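Local coordinates for ketosynthase (Streptomyces sp. MSC090213JE08, PDB 6KXD), which probably catalyses the decarboxylative condensation of malonyl-ACP with an acyl chain, as the ketosynthase of a highly reducing type II polyketide synthase, at residues Asp275-Gly280 with Lys310-Ala315; Ser263-His268 with Gly397-Leu402. One frame throughout, in Å; residues are numbered along the deposited sequence.

Interaction 1. Residues Asp275-Gly280 with Lys310-Ala315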
loop_
_atom_site.group_PDB
_atom_site.type_symbol
_atom_site.label_atom_id
_atom_site.label_comp_id
_atom_site.label_asym_id
_atom_site.label_seq_id
_atom_site.Cartn_x
_atom_site.Cartn_y
_atom_site.Cartn_z
ATOM N N ASP A 275 -19.283 -3.700 12.608
ATOM C CA ASP A 275 -19.662 -2.280 12.369
ATOM C C ASP A 275 -18.771 -1.693 11.264
ATOM O O ASP A 275 -19.249 -0.974 10.362
ATOM C CB ASP A 275 -19.565 -1.465 13.671
ATOM C CG ASP A 275 -20.667 -1.784 14.681
ATOM O OD1 ASP A 275 -21.524 -2.677 14.389
ATOM O OD2 ASP A 275 -20.684 -1.126 15.746
ATOM N N GLY A 276 -17.477 -2.031 11.340
ATOM C CA GLY A 276 -16.499 -1.568 10.374
ATOM C C GLY A 276 -16.808 -2.061 8.968
ATOM O O GLY A 276 -16.854 -1.297 7.992
ATOM N N ILE A 277 -17.077 -3.358 8.832
ATOM C CA ILE A 277 -17.467 -3.890 7.513
ATOM C C ILE A 277 -18.765 -3.214 7.042
ATOM O O ILE A 277 -18.897 -2.822 5.894
ATOM C CB ILE A 277 -17.600 -5.417 7.538
ATOM C CG1 ILE A 277 -16.300 -6.087 7.988
ATOM C CG2 ILE A 277 -18.061 -5.929 6.174
ATOM C CD1 ILE A 277 -16.402 -7.563 8.140
ATOM N N ALA A 278 -19.757 -3.111 7.933
ATOM C CA ALA A 278 -21.037 -2.546 7.556
ATOM C C ALA A 278 -20.855 -1.098 7.071
ATOM O O ALA A 278 -21.408 -0.694 6.067
ATOM C CB ALA A 278 -22.009 -2.655 8.727
ATOM N N ARG A 279 -20.022 -0.323 7.766
ATOM C CA ARG A 279 -19.760 1.067 7.365
ATOM C C ARG A 279 -19.179 1.112 5.951
ATOM O O ARG A 279 -19.512 1.941 5.184
ATOM C CB ARG A 279 -18.823 1.738 8.371
ATOM C CG ARG A 279 -19.547 2.504 9.467
ATOM C CD ARG A 279 -18.624 3.400 10.298
ATOM N NE ARG A 279 -17.389 3.802 9.613
ATOM C CZ ARG A 279 -17.269 4.831 8.768
ATOM N NH1 ARG A 279 -18.277 5.660 8.535
ATOM N NH2 ARG A 279 -16.119 5.011 8.146
ATOM N N GLY A 280 -18.216 0.242 5.681
ATOM C CA GLY A 280 -17.596 0.156 4.370
ATOM C C GLY A 280 -18.603 -0.142 3.279
ATOM O O GLY A 280 -18.623 0.503 2.242
ATOM N N LYS A 310 -18.642 -15.314 10.193
ATOM C CA LYS A 310 -19.808 -14.974 11.033
ATOM C C LYS A 310 -19.892 -13.450 11.159
ATOM O O LYS A 310 -20.961 -12.855 11.015
ATOM C CB LYS A 310 -19.808 -15.725 12.366
ATOM C CG LYS A 310 -18.626 -15.479 13.285
ATOM C CD LYS A 310 -18.877 -15.838 14.753
ATOM C CE LYS A 310 -17.878 -15.169 15.684
ATOM N NZ LYS A 310 -17.817 -15.834 17.008
ATOM N N THR A 311 -18.739 -12.787 11.280
ATOM C CA THR A 311 -18.740 -11.283 11.343
ATOM C C THR A 311 -19.201 -10.648 10.025
ATOM O O THR A 311 -20.021 -9.716 9.954
ATOM C CB THR A 311 -17.359 -10.781 11.765
ATOM O OG1 THR A 311 -17.025 -11.472 12.951
ATOM C CG2 THR A 311 -17.349 -9.295 12.018
ATOM N N GLU A 312 -18.640 -11.111 8.911
ATOM C CA GLU A 312 -18.983 -10.518 7.672
ATOM C C GLU A 312 -20.478 -10.711 7.345
ATOM O O GLU A 312 -21.136 -9.838 6.840
ATOM C CB GLU A 312 -18.133 -11.145 6.588
ATOM C CG GLU A 312 -18.352 -10.447 5.299
ATOM C CD GLU A 312 -17.425 -10.837 4.168
ATOM O OE1 GLU A 312 -17.424 -10.093 3.179
ATOM O OE2 GLU A 312 -16.741 -11.867 4.280
ATOM N N SER A 313 -20.987 -11.916 7.627
ATOM C CA SER A 313 -22.377 -12.212 7.448
ATOM C C SER A 313 -23.232 -11.219 8.258
ATOM O O SER A 313 -24.198 -10.682 7.760
ATOM C CB SER A 313 -22.661 -13.626 7.880
ATOM O OG SER A 313 -24.030 -13.866 7.733
ATOM N N ALA A 314 -22.843 -11.028 9.514
ATOM C CA ALA A 314 -23.571 -10.153 10.420
ATOM C C ALA A 314 -23.600 -8.738 9.837
ATOM O O ALA A 314 -24.592 -8.065 9.934
ATOM C CB ALA A 314 -22.946 -10.184 11.792
ATOM N N ALA A 315 -22.483 -8.296 9.220
ATOM C CA ALA A 315 -22.399 -6.952 8.716
ATOM C C ALA A 315 -23.307 -6.797 7.508
ATOM O O ALA A 315 -23.944 -5.741 7.298
ATOM C CB ALA A 315 -20.956 -6.631 8.373
#
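Ala315 presents its methyl to Ile277 and Ala278, and this small apolar cluster is the heart of the contact between two helices of the thiolase-like fold. Ala315 CB stands 3.7 Å from Ile277 CB and equally near Ile277 CG2, so it rests against the branch point of the isoleucine. The same methyl lies 3.7 Å from the backbone Ala278 N and 4.1 Å from Ala278 CB, which brings the backbones close: the CA atoms of Ala278 and Ala315 are 4.8 Å apart. Further along, the other arm of Ile277 does the touching. CG1 is anti to the carbonyl carbon (chi1 -58°), and CD1, extended beyond it, reaches the backbone of the partner helix at Glu312 CA, 4.0 Å away; Thr311 CG2 lies at 4.4 Å from this CD1.

No hydrogen bond joins the two segments, and the polar ends of the flanking side chains are engaged in other places. Glu312 offers only its inner part to Ile277. Its carboxylate is gripped by the backbone N-H groups of His301 and Gly302 and by the amides of Asn308 and Asn391, while Thr311 OG1 bonds to the carbonyl of Ala307 in its own helix.

The axes of the short segments approach to 8.4 Å and cross at -46°. On the far side of helix 274-288, Arg279 bonds to the carbonyl of Lys168 of the partner subunit. Helix 274-288 follows strand 255-264 in the chain, whereas helix 306-320 follows strand 297-299; Glu312, through Asn391, also ties the second helix to strand 387-394.

Interaction 2. Residues Ser263-His268 with Gly397-Leu402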
loop_
_atom_site.group_PDB
_atom_site.type_symbol
_atom_site.label_atom_id
_atom_site.label_comp_id
_atom_site.label_asym_id
_atom_site.label_seq_id
_atom_site.Cartn_x
_atom_site.Cartn_y
_atom_site.Cartn_z
ATOM N N SER A 263 -13.489 1.940 5.060
ATOM C CA SER A 263 -13.626 2.144 6.462
ATOM C C SER A 263 -12.486 1.481 7.214
ATOM O O SER A 263 -11.818 0.590 6.714
ATOM C CB SER A 263 -14.936 1.616 6.978
ATOM O OG SER A 263 -14.996 0.222 6.785
ATOM N N CYS A 264 -12.332 1.953 8.444
ATOM C CA CYS A 264 -11.435 1.419 9.309
ATOM C C CYS A 264 -12.176 1.030 10.581
ATOM O O CYS A 264 -12.952 1.823 11.161
ATOM C CB CYS A 264 -10.298 2.385 9.608
ATOM S SG CYS A 264 -9.087 1.632 10.696
ATOM N N ASP A 265 -11.917 -0.185 11.053
ATOM C CA ASP A 265 -12.616 -0.662 12.278
ATOM C C ASP A 265 -12.171 0.111 13.528
ATOM O O ASP A 265 -12.967 0.287 14.464
ATOM C CB ASP A 265 -12.363 -2.133 12.586
ATOM C CG ASP A 265 -12.652 -3.120 11.464
ATOM O OD1 ASP A 265 -13.499 -2.800 10.605
ATOM O OD2 ASP A 265 -12.067 -4.258 11.535
ATOM N N ALA A 266 -10.889 0.479 13.576
ATOM C CA ALA A 266 -10.291 1.172 14.671
ATOM C C ALA A 266 -10.614 0.392 15.937
ATOM O O ALA A 266 -11.010 0.933 16.970
ATOM C CB ALA A 266 -10.797 2.608 14.743
ATOM N N ALA A 267 -10.464 -0.918 15.846
ATOM C CA ALA A 267 -10.807 -1.797 16.974
ATOM C C ALA A 267 -9.660 -2.779 17.255
ATOM O O ALA A 267 -8.922 -2.667 18.245
ATOM C CB ALA A 267 -12.120 -2.464 16.652
ATOM N N HIS A 268 -9.450 -3.729 16.323
ATOM C CA HIS A 268 -8.562 -4.847 16.566
ATOM C C HIS A 268 -7.577 -4.992 15.408
ATOM O O HIS A 268 -7.908 -4.646 14.293
ATOM C CB HIS A 268 -9.364 -6.137 16.825
ATOM C CG HIS A 268 -8.560 -7.216 17.471
ATOM N ND1 HIS A 268 -7.827 -8.140 16.736
ATOM C CD2 HIS A 268 -8.372 -7.534 18.779
ATOM C CE1 HIS A 268 -7.204 -8.960 17.567
ATOM N NE2 HIS A 268 -7.511 -8.588 18.831
ATOM N N GLY A 397 -7.901 -3.567 10.595
ATOM C CA GLY A 397 -9.267 -3.107 10.446
ATOM C C GLY A 397 -9.567 -2.434 9.126
ATOM O O GLY A 397 -10.458 -1.595 9.032
ATOM N N ASN A 398 -8.800 -2.753 8.087
ATOM C CA ASN A 398 -8.893 -2.074 6.864
ATOM C C ASN A 398 -9.973 -2.757 6.037
ATOM O O ASN A 398 -9.826 -3.942 5.720
ATOM C CB ASN A 398 -7.582 -2.157 6.099
ATOM C CG ASN A 398 -6.498 -1.220 6.604
ATOM O OD1 ASN A 398 -5.510 -1.073 5.912
ATOM N ND2 ASN A 398 -6.667 -0.554 7.740
ATOM N N ASN A 399 -11.045 -2.041 5.750
ATOM C CA ASN A 399 -12.084 -2.562 4.915
ATOM C C ASN A 399 -12.200 -1.715 3.659
ATOM O O ASN A 399 -12.147 -0.472 3.714
ATOM C CB ASN A 399 -13.443 -2.576 5.612
ATOM C CG ASN A 399 -13.404 -3.250 6.955
ATOM O OD1 ASN A 399 -13.212 -4.466 7.055
ATOM N ND2 ASN A 399 -13.577 -2.453 8.011
ATOM N N ALA A 400 -12.401 -2.394 2.531
ATOM C CA ALA A 400 -12.665 -1.785 1.272
ATOM C C ALA A 400 -13.726 -2.617 0.534
ATOM O O ALA A 400 -13.573 -3.806 0.360
ATOM C CB ALA A 400 -11.417 -1.703 0.435
ATOM N N VAL A 401 -14.741 -1.919 0.060
ATOM C CA VAL A 401 -15.865 -2.508 -0.647
ATOM C C VAL A 401 -15.999 -1.787 -1.977
ATOM O O VAL A 401 -15.988 -0.548 -2.028
ATOM C CB VAL A 401 -17.139 -2.391 0.207
ATOM C CG1 VAL A 401 -18.319 -2.977 -0.546
ATOM C CG2 VAL A 401 -16.934 -3.041 1.560
ATOM N N LEU A 402 -16.047 -2.568 -3.060
ATOM C CA LEU A 402 -16.100 -2.078 -4.396
ATOM C C LEU A 402 -17.427 -2.495 -5.034
ATOM O O LEU A 402 -17.847 -3.633 -4.838
ATOM C CB LEU A 402 -14.924 -2.693 -5.146
ATOM C CG LEU A 402 -14.866 -2.476 -6.653
ATOM C CD1 LEU A 402 -14.478 -1.045 -6.965
ATOM C CD2 LEU A 402 -13.892 -3.462 -7.290
HETATM O O HOH W 1 -12.924 -5.712 9.536
HETATM O O HOH W 2 -8.329 -6.197 11.726
#
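The amide of Asn399 and the carboxylate of Asp265 meet beside the antiparallel pairing of strands 255-264 and 398-405 in the mixed sheet of the thiolase-like fold, their planes 40° apart and side chains crossing at about a right angle. Asn399 CG lies anti to the carbonyl carbon (chi1 -52°), which places this amide carbon beside Asp265 OD1. Asp265 OD1 lies in the amide plane and takes the N-H of Asn399 ND2 over 2.6 Å, but the donor comes from above the carboxylate plane. Asn399 ND2 also donates a hydrogen bond to Ser263 OG, 3.3 Å away and tilted from the amide plane; this hydroxyl is hydrogen-bonded to Gly276 O of helix 274-288. Asn399 OD1 is hydrogen-bonded to Ser393 OG and, through water 1, linked to Asp265 OD2, which lies 3.2 Å from Gly397 CA.

Ser263 and Asn399 form a hydrogen-bonded pair (Ser263 N to Asn399 O 3.1 Å, Asn399 N to Ser263 O 2.9 Å) and share one face. Cys264 and Asn398 form the next, non-hydrogen-bonded pair on the other face, where Asn398 bonds to Asn171 of the partner subunit. An alanine at Asn399 would probably leave Asp265 OD1 without this amide donor and free the carboxylate to turn.

Gly397 has a positive phi of 65°; a side chain there would run into Asp265 CB. Gly397 O accepts Asp265 N at 2.9 Å, and a CA-H contact from Cys264 CA to Gly397 O measures 3.2 Å.

Overall arrangement
Both interactions are largely buried and lie on the same side of the chain's centre, 9 Å apart between centres. Helix 274-288 joins them: it follows strand 255-264 in the chain, and its residue Gly276 gives its carbonyl oxygen to Ser263 OG in a probable hydrogen bond of 2.7 Å. Gly276 thus meets the polar groups of interaction 2, Ser263, Asp265 and Asn399, while Ile277 touches both Asn399 and the second helix of interaction 1. The chemistry differs accordingly: helix-helix packing by methyls without a bond across, against backbone pairing extended by an amide, a carboxylate and waters. Only interaction 2 has an exposed touching residue, His268.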